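Long-range contacts in TfuA domain-containing protein (Methanosarcina acetivorans, PDB 6XP8), which takes part in peptide backbone thioamidation, in which a backbone amide oxygen is replaced by sulfur, probably acting together with a YcaO enzyme: residues I46-F51 / S77-L81; Y166-T170 / L187-C191; D110-S115 / Y161-S165; E148-L152 / L178-K183. Residues are numbered along the deposited sequence.

Contact 1. Residues I46-F51 / S77-L81; sequences IIDGIF and SMGAL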
loop_
_atom_site.group_PDB
_atom_site.type_symbol
_atom_site.label_atom_id
_atom_site.label_comp_id
_atom_site.label_asym_id
_atom_site.label_seq_id
_atom_site.Cartn_x
_atom_site.Cartn_y
_atom_site.Cartn_z
ATOM N N ILE A 46 2.318 5.862 -9.287
ATOM C CA ILE A 46 2.594 4.476 -8.906
ATOM C C ILE A 46 2.009 4.275 -7.515
ATOM O O ILE A 46 2.470 4.890 -6.554
ATOM C CB ILE A 46 4.105 4.124 -8.925
ATOM C CG1 ILE A 46 4.722 4.382 -10.318
ATOM C CG2 ILE A 46 4.305 2.671 -8.497
ATOM C CD1 ILE A 46 6.240 4.300 -10.356
ATOM N N ILE A 47 0.973 3.441 -7.426
ATOM C CA ILE A 47 0.418 3.026 -6.134
ATOM C C ILE A 47 0.870 1.583 -5.885
ATOM O O ILE A 47 1.739 1.335 -5.043
ATOM C CB ILE A 47 -1.125 3.207 -6.049
ATOM C CG1 ILE A 47 -1.500 4.690 -6.268
ATOM C CG2 ILE A 47 -1.658 2.693 -4.708
ATOM C CD1 ILE A 47 -2.985 5.004 -6.369
ATOM N N ASP A 48 0.315 0.658 -6.667
ATOM C CA ASP A 48 0.571 -0.770 -6.515
ATOM C C ASP A 48 1.499 -1.287 -7.598
ATOM O O ASP A 48 1.520 -0.766 -8.718
ATOM C CB ASP A 48 -0.750 -1.547 -6.515
ATOM C CG ASP A 48 -1.689 -1.093 -5.411
ATOM O OD1 ASP A 48 -1.227 -0.975 -4.259
ATOM O OD2 ASP A 48 -2.884 -0.851 -5.698
ATOM N N GLY A 49 2.271 -2.307 -7.236
ATOM C CA GLY A 49 3.183 -2.963 -8.154
ATOM C C GLY A 49 3.583 -4.326 -7.643
ATOM O O GLY A 49 3.535 -4.593 -6.429
ATOM N N ILE A 50 3.974 -5.194 -8.573
ATOM C CA ILE A 50 4.465 -6.530 -8.228
ATOM C C ILE A 50 5.816 -6.389 -7.517
ATOM O O ILE A 50 6.661 -5.594 -7.942
ATOM C CB ILE A 50 4.522 -7.449 -9.482
ATOM C CG1 ILE A 50 3.131 -8.009 -9.804
ATOM C CG2 ILE A 50 5.443 -8.644 -9.274
ATOM C CD1 ILE A 50 2.191 -7.050 -10.496
ATOM N N PHE A 51 6.005 -7.148 -6.436
ATOM C CA PHE A 51 7.224 -7.059 -5.613
ATOM C C PHE A 51 8.335 -8.039 -5.983
ATOM O O PHE A 51 9.499 -7.799 -5.656
ATOM C CB PHE A 51 6.890 -7.160 -4.115
ATOM C CG PHE A 51 6.105 -5.989 -3.595
ATOM C CD1 PHE A 51 6.688 -4.716 -3.527
ATOM C CD2 PHE A 51 4.782 -6.148 -3.173
ATOM C CE1 PHE A 51 5.960 -3.623 -3.060
ATOM C CE2 PHE A 51 4.050 -5.059 -2.697
ATOM C CZ PHE A 51 4.640 -3.801 -2.646
ATOM N N SER A 77 1.975 1.716 -1.426
ATOM C CA SER A 77 2.492 0.363 -1.585
ATOM C C SER A 77 3.848 0.387 -2.293
ATOM O O SER A 77 4.799 0.953 -1.750
ATOM C CB SER A 77 1.460 -0.491 -2.325
ATOM O OG SER A 77 1.681 -1.873 -2.100
ATOM N N MET A 78 3.947 -0.213 -3.486
ATOM C CA MET A 78 5.183 -0.123 -4.281
ATOM C C MET A 78 5.597 1.334 -4.525
ATOM O O MET A 78 6.789 1.655 -4.520
ATOM C CB MET A 78 5.086 -0.913 -5.601
ATOM C CG MET A 78 6.314 -0.801 -6.510
ATOM S SD MET A 78 7.869 -1.324 -5.745
ATOM C CE MET A 78 7.987 -3.024 -6.294
ATOM N N GLY A 79 4.614 2.217 -4.704
ATOM C CA GLY A 79 4.898 3.641 -4.889
ATOM C C GLY A 79 5.553 4.282 -3.676
ATOM O O GLY A 79 6.407 5.160 -3.816
ATOM N N ALA A 80 5.151 3.846 -2.485
ATOM C CA ALA A 80 5.742 4.343 -1.234
ATOM C C ALA A 80 7.196 3.898 -1.081
ATOM O O ALA A 80 8.058 4.704 -0.726
ATOM C CB ALA A 80 4.916 3.891 -0.043
ATOM N N LEU A 81 7.452 2.622 -1.367
ATOM C CA LEU A 81 8.791 2.051 -1.310
ATOM C C LEU A 81 9.731 2.736 -2.305
ATOM O O LEU A 81 10.807 3.202 -1.923
ATOM C CB LEU A 81 8.743 0.530 -1.542
ATOM C CG LEU A 81 10.059 -0.258 -1.435
ATOM C CD1 LEU A 81 10.651 -0.175 -0.035
ATOM C CD2 LEU A 81 9.822 -1.708 -1.834
HETATM O O HOH W 1 1.983 -3.017 -4.448
#

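Contact 2. Residues Y166-T170 / L187-C191; sequences YLGLT and LLDFC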
loop_
_atom_site.group_PDB
_atom_site.type_symbol
_atom_site.label_atom_id
_atom_site.label_comp_id
_atom_site.label_asym_id
_atom_site.label_seq_id
_atom_site.Cartn_x
_atom_site.Cartn_y
_atom_site.Cartn_z
ATOM N N TYR A 166 -7.143 -10.732 9.581
ATOM C CA TYR A 166 -7.599 -10.443 10.939
ATOM C C TYR A 166 -8.197 -11.668 11.623
ATOM O O TYR A 166 -7.967 -11.880 12.814
ATOM C CB TYR A 166 -8.561 -9.256 10.959
ATOM C CG TYR A 166 -7.908 -7.971 10.507
ATOM C CD1 TYR A 166 -6.856 -7.398 11.242
ATOM C CD2 TYR A 166 -8.339 -7.320 9.348
ATOM C CE1 TYR A 166 -6.247 -6.216 10.826
ATOM C CE2 TYR A 166 -7.737 -6.138 8.924
ATOM C CZ TYR A 166 -6.702 -5.590 9.671
ATOM O OH TYR A 166 -6.099 -4.421 9.261
ATOM N N LEU A 167 -8.933 -12.477 10.858
ATOM C CA LEU A 167 -9.442 -13.756 11.349
ATOM C C LEU A 167 -8.309 -14.732 11.669
ATOM O O LEU A 167 -8.322 -15.344 12.733
ATOM C CB LEU A 167 -10.453 -14.371 10.369
ATOM C CG LEU A 167 -11.103 -15.744 10.630
ATOM C CD1 LEU A 167 -11.598 -15.980 12.055
ATOM C CD2 LEU A 167 -12.254 -15.909 9.658
ATOM N N GLY A 168 -7.335 -14.852 10.761
ATOM C CA GLY A 168 -6.181 -15.738 10.958
ATOM C C GLY A 168 -5.337 -15.337 12.158
ATOM O O GLY A 168 -4.889 -16.194 12.925
ATOM N N LEU A 169 -5.150 -14.027 12.323
ATOM C CA LEU A 169 -4.361 -13.465 13.415
ATOM C C LEU A 169 -5.007 -13.698 14.780
ATOM O O LEU A 169 -4.324 -14.124 15.712
ATOM C CB LEU A 169 -4.103 -11.968 13.181
ATOM C CG LEU A 169 -3.087 -11.226 14.058
ATOM C CD1 LEU A 169 -1.684 -11.803 13.896
ATOM C CD2 LEU A 169 -3.101 -9.737 13.735
ATOM N N THR A 170 -6.310 -13.424 14.884
ATOM C CA THR A 170 -7.049 -13.633 16.140
ATOM C C THR A 170 -7.212 -15.118 16.479
ATOM O O THR A 170 -7.178 -15.492 17.653
ATOM C CB THR A 170 -8.424 -12.925 16.165
ATOM O OG1 THR A 170 -9.209 -13.334 15.038
ATOM C CG2 THR A 170 -8.253 -11.400 16.167
ATOM N N LEU A 187 -12.135 -8.196 19.294
ATOM C CA LEU A 187 -11.078 -7.606 18.468
ATOM C C LEU A 187 -11.321 -7.821 16.969
ATOM O O LEU A 187 -11.153 -6.888 16.174
ATOM C CB LEU A 187 -9.702 -8.145 18.884
ATOM C CG LEU A 187 -8.478 -7.736 18.055
ATOM C CD1 LEU A 187 -8.232 -6.236 18.107
ATOM C CD2 LEU A 187 -7.268 -8.501 18.547
ATOM N N LEU A 188 -11.715 -9.038 16.597
ATOM C CA LEU A 188 -12.029 -9.369 15.201
ATOM C C LEU A 188 -13.161 -8.510 14.616
ATOM O O LEU A 188 -13.053 -8.037 13.480
ATOM C CB LEU A 188 -12.327 -10.866 15.040
ATOM C CG LEU A 188 -12.659 -11.405 13.637
ATOM C CD1 LEU A 188 -11.602 -11.041 12.598
ATOM C CD2 LEU A 188 -12.858 -12.908 13.694
ATOM N N ASP A 189 -14.227 -8.315 15.393
ATOM C CA ASP A 189 -15.331 -7.428 15.007
ATOM C C ASP A 189 -14.839 -6.006 14.736
ATOM O O ASP A 189 -15.223 -5.399 13.729
ATOM C CB ASP A 189 -16.430 -7.421 16.078
ATOM C CG ASP A 189 -17.248 -8.704 16.099
ATOM O OD1 ASP A 189 -17.355 -9.395 15.055
ATOM O OD2 ASP A 189 -17.802 -9.024 17.172
ATOM N N PHE A 190 -13.975 -5.500 15.617
ATOM C CA PHE A 190 -13.360 -4.182 15.447
ATOM C C PHE A 190 -12.529 -4.098 14.171
ATOM O O PHE A 190 -12.633 -3.116 13.437
ATOM C CB PHE A 190 -12.499 -3.794 16.659
ATOM C CG PHE A 190 -11.790 -2.472 16.503
ATOM C CD1 PHE A 190 -12.457 -1.270 16.771
ATOM C CD2 PHE A 190 -10.459 -2.419 16.078
ATOM C CE1 PHE A 190 -11.811 -0.052 16.620
ATOM C CE2 PHE A 190 -9.808 -1.197 15.923
ATOM C CZ PHE A 190 -10.485 -0.012 16.201
ATOM N N CYS A 191 -11.704 -5.118 13.928
ATOM C CA CYS A 191 -10.827 -5.158 12.757
ATOM C C CYS A 191 -11.606 -5.221 11.443
ATOM O O CYS A 191 -11.180 -4.648 10.437
ATOM C CB CYS A 191 -9.861 -6.336 12.852
ATOM S SG CYS A 191 -8.573 -6.173 14.110
#

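Contact 3. Residues D110-S115 / Y161-S165; sequences DEVAVS and YPDRS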
loop_
_atom_site.group_PDB
_atom_site.type_symbol
_atom_site.label_atom_id
_atom_site.label_comp_id
_atom_site.label_asym_id
_atom_site.label_seq_id
_atom_site.Cartn_x
_atom_site.Cartn_y
_atom_site.Cartn_z
ATOM N N ASP A 110 7.966 -6.299 2.748
ATOM C CA ASP A 110 7.093 -7.127 3.595
ATOM C C ASP A 110 6.014 -6.308 4.320
ATOM O O ASP A 110 4.953 -6.838 4.668
ATOM C CB ASP A 110 7.896 -7.952 4.602
ATOM C CG ASP A 110 7.024 -8.954 5.354
ATOM O OD1 ASP A 110 6.437 -9.838 4.700
ATOM O OD2 ASP A 110 6.920 -8.838 6.590
ATOM N N GLU A 111 6.286 -5.022 4.531
ATOM C CA GLU A 111 5.344 -4.120 5.201
ATOM C C GLU A 111 4.057 -3.885 4.409
ATOM O O GLU A 111 3.000 -3.621 4.994
ATOM C CB GLU A 111 6.016 -2.778 5.526
ATOM C CG GLU A 111 7.094 -2.869 6.604
ATOM C CD GLU A 111 6.551 -3.194 7.990
ATOM O OE1 GLU A 111 5.392 -2.815 8.305
ATOM O OE2 GLU A 111 7.300 -3.817 8.781
ATOM N N VAL A 112 4.155 -3.996 3.084
ATOM C CA VAL A 112 3.040 -3.658 2.186
ATOM C C VAL A 112 2.537 -4.805 1.297
ATOM O O VAL A 112 1.455 -4.696 0.718
ATOM C CB VAL A 112 3.355 -2.415 1.317
ATOM C CG1 VAL A 112 3.281 -1.144 2.151
ATOM C CG2 VAL A 112 4.716 -2.529 0.638
ATOM N N ALA A 113 3.310 -5.889 1.181
ATOM C CA ALA A 113 2.938 -7.025 0.320
ATOM C C ALA A 113 1.567 -7.615 0.685
ATOM O O ALA A 113 1.258 -7.799 1.869
ATOM C CB ALA A 113 4.003 -8.109 0.378
ATOM N N VAL A 114 0.753 -7.869 -0.341
ATOM C CA VAL A 114 -0.555 -8.539 -0.204
ATOM C C VAL A 114 -0.761 -9.590 -1.289
ATOM O O VAL A 114 -0.352 -9.403 -2.442
ATOM C CB VAL A 114 -1.776 -7.567 -0.228
ATOM C CG1 VAL A 114 -1.920 -6.846 1.094
ATOM C CG2 VAL A 114 -1.704 -6.565 -1.377
ATOM N N SER A 115 -1.390 -10.701 -0.912
ATOM C CA SER A 115 -1.878 -11.647 -1.907
ATOM C C SER A 115 -3.148 -11.063 -2.533
ATOM O O SER A 115 -3.924 -10.370 -1.865
ATOM C CB SER A 115 -2.131 -13.027 -1.298
ATOM O OG SER A 115 -3.257 -13.001 -0.448
ATOM N N TYR A 161 2.858 -13.651 4.229
ATOM C CA TYR A 161 1.861 -12.596 3.926
ATOM C C TYR A 161 0.522 -13.066 3.321
ATOM O O TYR A 161 -0.509 -12.522 3.693
ATOM C CB TYR A 161 2.466 -11.380 3.181
ATOM C CG TYR A 161 2.771 -11.619 1.721
ATOM C CD1 TYR A 161 1.787 -11.423 0.740
ATOM C CD2 TYR A 161 4.040 -12.045 1.315
ATOM C CE1 TYR A 161 2.051 -11.668 -0.601
ATOM C CE2 TYR A 161 4.317 -12.280 -0.029
ATOM C CZ TYR A 161 3.322 -12.087 -0.978
ATOM O OH TYR A 161 3.595 -12.321 -2.305
ATOM N N PRO A 162 0.516 -14.085 2.417
ATOM C CA PRO A 162 -0.792 -14.556 1.935
ATOM C C PRO A 162 -1.712 -15.123 3.018
ATOM O O PRO A 162 -2.916 -15.216 2.792
ATOM C CB PRO A 162 -0.417 -15.650 0.925
ATOM C CG PRO A 162 0.902 -15.200 0.406
ATOM C CD PRO A 162 1.601 -14.738 1.656
ATOM N N ASP A 163 -1.146 -15.462 4.179
ATOM C CA ASP A 163 -1.907 -15.950 5.338
ATOM C C ASP A 163 -2.246 -14.863 6.372
ATOM O O ASP A 163 -2.896 -15.153 7.389
ATOM C CB ASP A 163 -1.148 -17.095 6.035
ATOM C CG ASP A 163 -0.948 -18.316 5.146
ATOM O OD1 ASP A 163 -1.646 -18.466 4.115
ATOM O OD2 ASP A 163 -0.076 -19.139 5.492
ATOM N N ARG A 164 -1.799 -13.627 6.129
ATOM C CA ARG A 164 -2.115 -12.488 7.000
ATOM C C ARG A 164 -3.569 -12.066 6.815
ATOM O O ARG A 164 -3.953 -11.592 5.746
ATOM C CB ARG A 164 -1.186 -11.297 6.726
ATOM C CG ARG A 164 0.168 -11.391 7.401
ATOM C CD ARG A 164 1.073 -10.230 7.001
ATOM N NE ARG A 164 2.423 -10.457 7.508
ATOM C CZ ARG A 164 3.542 -9.953 6.991
ATOM N NH1 ARG A 164 3.519 -9.171 5.915
ATOM N NH2 ARG A 164 4.700 -10.251 7.557
ATOM N N SER A 165 -4.374 -12.284 7.850
ATOM C CA SER A 165 -5.757 -11.803 7.900
ATOM C C SER A 165 -6.127 -11.562 9.355
ATOM O O SER A 165 -5.502 -12.130 10.254
ATOM C CB SER A 165 -6.725 -12.811 7.261
ATOM O OG SER A 165 -6.859 -13.989 8.048
HETATM O O HOH W 2 2.291 -7.124 4.380
HETATM O O HOH W 3 5.240 -12.315 4.857
HETATM O O HOH W 4 -4.076 -15.417 0.404
#

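Contact 4. Residues E148-L152 / L178-K183; sequences EHNAL and LIPKEK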
loop_
_atom_site.group_PDB
_atom_site.type_symbol
_atom_site.label_atom_id
_atom_site.label_comp_id
_atom_site.label_asym_id
_atom_site.label_seq_id
_atom_site.Cartn_x
_atom_site.Cartn_y
_atom_site.Cartn_z
ATOM N N GLU A 148 -0.840 -7.825 24.711
ATOM C CA GLU A 148 -1.630 -8.454 23.644
ATOM C C GLU A 148 -1.369 -7.816 22.282
ATOM O O GLU A 148 -1.221 -8.526 21.284
ATOM C CB GLU A 148 -3.125 -8.405 23.974
ATOM C CG GLU A 148 -3.545 -9.401 25.046
ATOM C CD GLU A 148 -4.857 -9.048 25.731
ATOM O OE1 GLU A 148 -5.383 -7.926 25.546
ATOM O OE2 GLU A 148 -5.368 -9.910 26.469
ATOM N N HIS A 149 -1.317 -6.484 22.255
ATOM C CA HIS A 149 -0.930 -5.726 21.061
ATOM C C HIS A 149 0.422 -6.191 20.533
ATOM O O HIS A 149 0.540 -6.546 19.357
ATOM C CB HIS A 149 -0.889 -4.221 21.360
ATOM C CG HIS A 149 -0.274 -3.404 20.267
ATOM N ND1 HIS A 149 1.086 -3.194 20.168
ATOM C CD2 HIS A 149 -0.831 -2.754 19.220
ATOM C CE1 HIS A 149 1.339 -2.451 19.106
ATOM N NE2 HIS A 149 0.192 -2.165 18.517
ATOM N N ASN A 150 1.428 -6.187 21.409
ATOM C CA ASN A 150 2.798 -6.549 21.030
ATOM C C ASN A 150 2.925 -8.000 20.570
ATOM O O ASN A 150 3.645 -8.279 19.604
ATOM C CB ASN A 150 3.775 -6.261 22.176
ATOM C CG ASN A 150 3.861 -4.779 22.530
ATOM O OD1 ASN A 150 3.309 -3.913 21.844
ATOM N ND2 ASN A 150 4.562 -4.487 23.620
ATOM N N ALA A 151 2.216 -8.907 21.250
ATOM C CA ALA A 151 2.240 -10.335 20.906
ATOM C C ALA A 151 1.600 -10.582 19.543
ATOM O O ALA A 151 2.149 -11.324 18.724
ATOM C CB ALA A 151 1.563 -11.174 21.986
ATOM N N LEU A 152 0.455 -9.943 19.295
ATOM C CA LEU A 152 -0.253 -10.102 18.023
ATOM C C LEU A 152 0.481 -9.445 16.856
ATOM O O LEU A 152 0.453 -9.955 15.732
ATOM C CB LEU A 152 -1.687 -9.582 18.116
ATOM C CG LEU A 152 -2.637 -10.420 18.980
ATOM C CD1 LEU A 152 -3.947 -9.672 19.155
ATOM C CD2 LEU A 152 -2.877 -11.819 18.425
ATOM N N LEU A 178 -2.103 -15.983 23.230
ATOM C CA LEU A 178 -1.699 -14.576 23.171
ATOM C C LEU A 178 -2.822 -13.612 23.553
ATOM O O LEU A 178 -2.560 -12.452 23.869
ATOM C CB LEU A 178 -1.160 -14.229 21.779
ATOM C CG LEU A 178 -0.082 -15.110 21.127
ATOM C CD1 LEU A 178 0.275 -14.512 19.774
ATOM C CD2 LEU A 178 1.166 -15.270 21.991
ATOM N N ILE A 179 -4.058 -14.110 23.531
ATOM C CA ILE A 179 -5.263 -13.316 23.801
ATOM C C ILE A 179 -6.403 -14.271 24.219
ATOM O O ILE A 179 -6.502 -15.374 23.671
ATOM C CB ILE A 179 -5.651 -12.431 22.564
ATOM C CG1 ILE A 179 -6.730 -11.388 22.921
ATOM C CG2 ILE A 179 -6.015 -13.282 21.337
ATOM C CD1 ILE A 179 -6.864 -10.248 21.929
ATOM N N PRO A 180 -7.234 -13.876 25.217
ATOM C CA PRO A 180 -8.441 -14.666 25.486
ATOM C C PRO A 180 -9.337 -14.717 24.254
ATOM O O PRO A 180 -9.423 -13.729 23.518
ATOM C CB PRO A 180 -9.124 -13.892 26.617
ATOM C CG PRO A 180 -8.006 -13.208 27.321
ATOM C CD PRO A 180 -7.038 -12.824 26.237
ATOM N N LYS A 181 -9.982 -15.861 24.033
ATOM C CA LYS A 181 -10.780 -16.078 22.821
ATOM C C LYS A 181 -11.998 -15.155 22.694
ATOM O O LYS A 181 -12.320 -14.722 21.587
ATOM C CB LYS A 181 -11.152 -17.555 22.657
ATOM C CG LYS A 181 -9.970 -18.396 22.190
ATOM C CD LYS A 181 -10.288 -19.876 22.077
ATOM C CE LYS A 181 -9.000 -20.653 21.855
ATOM N NZ LYS A 181 -9.171 -22.122 22.028
ATOM N N GLU A 182 -12.651 -14.837 23.813
ATOM C CA GLU A 182 -13.772 -13.884 23.799
ATOM C C GLU A 182 -13.313 -12.464 23.477
ATOM O O GLU A 182 -13.985 -11.742 22.731
ATOM C CB GLU A 182 -14.566 -13.924 25.111
ATOM C CG GLU A 182 -15.415 -15.176 25.283
ATOM C CD GLU A 182 -16.526 -15.290 24.255
ATOM O OE1 GLU A 182 -17.545 -14.577 24.393
ATOM O OE2 GLU A 182 -16.378 -16.100 23.314
ATOM N N LYS A 183 -12.158 -12.090 24.032
ATOM C CA LYS A 183 -11.500 -10.818 23.735
ATOM C C LYS A 183 -11.034 -10.778 22.274
ATOM O O LYS A 183 -11.080 -9.722 21.632
ATOM C CB LYS A 183 -10.323 -10.593 24.688
ATOM C CG LYS A 183 -10.033 -9.129 24.967
ATOM C CD LYS A 183 -8.933 -8.954 26.003
ATOM C CE LYS A 183 -8.727 -7.481 26.309
ATOM N NZ LYS A 183 -7.522 -7.230 27.147
HETATM O O HOH W 5 -7.037 -9.934 28.677
#

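Contact 1. Residues I46-F51 / S77-L81
Ile-46 ends strand 43-46, and its backbone meets the start of helix 78-86. Its O lies 3.2 Å from Gly-79 CA in a CA-H...O contact. A CB on Gly-79 would clash with this oxygen, so the lack of a side chain permits the close approach. Ile-47 points its side chain away and packs it on helix 198-215, while its O accepts a nearly straight hydrogen bond from Gly-79 N (3.0 Å). The carboxylate of Asp-48 bonds to Ser-10, Thr-7 and Asn-9, and its OD1 comes within 3.3 Å of Ser-77 CB. Gly-49 passes over Met-78, with its N 3.5 Å from Met-78 CB. Water 1 links Gly-49 N (2.9 Å) to Ser-77 OG (2.6 Å). That hydroxyl also bonds Lys-199. Ile-50 O sits 3.3 Å from Met-78 CE. The Phe-51 ring packs beside Met-78: its CD1 is 3.5 Å from Met-78 CE, and Met-78 SD lies 5.1 Å from the ring centroid in an oblique Met-aromatic contact. Helix 78-86 follows strand 71-74, next to strand 43-46 in the sheet. Such packing of a post-strand loop on the neighbouring helix start is typical of a doubly wound parallel sheet, here of flavodoxin-like order 2-1-3-4-5.

Contact 2. Residues Y166-T170 / L187-C191
This contact is the packing of an antiparallel helical hairpin. Helix 166-175 and helix 181-193 follow one another in the chain. Across these segments their axes come within 9.7 Å, and their directions differ by 160°. The interface is apolar. Tyr-166 points toward the second helix and lays one ring face over Cys-191. Cys-191 CB lies 3.8 Å from the centroid of the Tyr-166 ring, 26° off the normal, which is a CH-pi contact. Cys-191 SG is 4.3 Å from the same centroid, at an oblique sulfur-aromatic position. The phenol OH of Tyr-166 leaves the pair to bond Glu-195 and Thr-134. The hairpin belongs to the all-helical part of the chain, where helices 128-140 and 146-157 pack beside it. Leu-187 reaches both of these helices, at Ala-138 and Leu-152. Leu-188 inserts its end between residues of the first helix. Its CD1 is 3.5 Å from Leu-167 N and 3.9 Å from Tyr-166 CB. Its CD2 is 3.7 Å from Leu-167 CD1 and 3.9 Å from Thr-170 OG1. That hydroxyl lies near carbonyls of its own helix, 2.9 Å from Tyr-166 O and 3.2 Å from Leu-167 O. The methyl group Thr-170 CG2 meets Leu-187 CD2 at 3.9 Å.

Contact 3. Residues D110-S115 / Y161-S165
Two loops meet here, where the alpha/beta part of the chain passes into its helical part. Segment 110-115 lies between helices 96-102 and 128-140, and segment 161-165 between helices 146-157 and 166-175. The charged contact is a two-pronged salt bridge. Arg-164 NH2 donates to Asp-110 OD2 at 2.8 Å with good geometry. Arg-164 NH1 makes weak bonds to Asp-110 OD1 (3.2 Å) and Asp-110 O (3.0 Å). The guanidinium also holds helix 146-157, because Arg-164 NE bonds Ala-156 O. The same arginine therefore ties the end of one helix to the other loop. The apolar contact centres on Tyr-161. Ala-113 CB sits over its ring face, 3.9 Å from the centroid and 7° off the normal, a clear CH-pi contact. The backbone runs on past the ring edge, with Ser-115 N 3.6 Å from Tyr-161 CE1. Ser-115 CB then meets Pro-162 CB at 3.8 Å. Three waters bridge the two loops. Water 2 donates to Asp-110 O and Ala-113 O and accepts a weak bond from Arg-164 NH1. Water 3 joins Asp-110 OD1 to Tyr-161 N, the latter bond being weak. At the far end, water 4 donates to Pro-162 O at 2.7 Å and lies 2.7 Å from Ser-115 OG.

Contact 4. Residues E148-L152 / L178-K183
Leucine and isoleucine side chains form the apolar centre. Leu-152 CD1 is 4.1 Å from Ile-179 CD1, and Leu-152 CD2 is 4.4 Å from Leu-178 CD1. Both Leu-152 and Ile-179 also touch Leu-187 of helix 181-193, so the centre continues onto that helix. Beside it, Ala-151 CB packs on Leu-178 CB at 4.1 Å. Further out, Glu-148 stretches along the second segment. Its CG is 3.4 Å from Leu-178 O, and its OE2 is 3.4 Å from Pro-180 CD. The polar edge is a salt bridge: Lys-183 NZ donates to Glu-148 OE1 at 2.8 Å. Water 5 completes it by donating to Glu-148 OE2 (2.8 Å) and accepting from Lys-183 NZ (3.1 Å). OE1 has a second partner in the N-H of Ser-145, just before helix 146-157. The lysine lies in the first turn of helix 181-193, which has Pro-180 at its N-cap. The turn between helices 166-175 and 181-193, which form a helical hairpin, thus packs on helix 146-157 of the all-helical part of the chain.

How the contacts relate
The four contacts run from the parallel sheet to the far end of the helical part. Contact 1 lies about 7 Å from the chain centre and contact 4 about 26 Å (centre to centre). Contacts 1 and 3 touch: Phe-51 CZ is 3.5 Å from Val-112 CG2. Lys-199 joins them again, bonding Ser-77 OG and Val-112 O. Contact 3 adjoins contact 2 in sequence, since Ser-165 directly precedes Tyr-166. Contacts 2 and 4 have centres about 10 Å apart and share helix 181-193. Leu-187 CD2 meets Leu-152 CD1 at 3.6 Å and Ile-179 CD1 at 3.8 Å, so their apolar interiors are continuous.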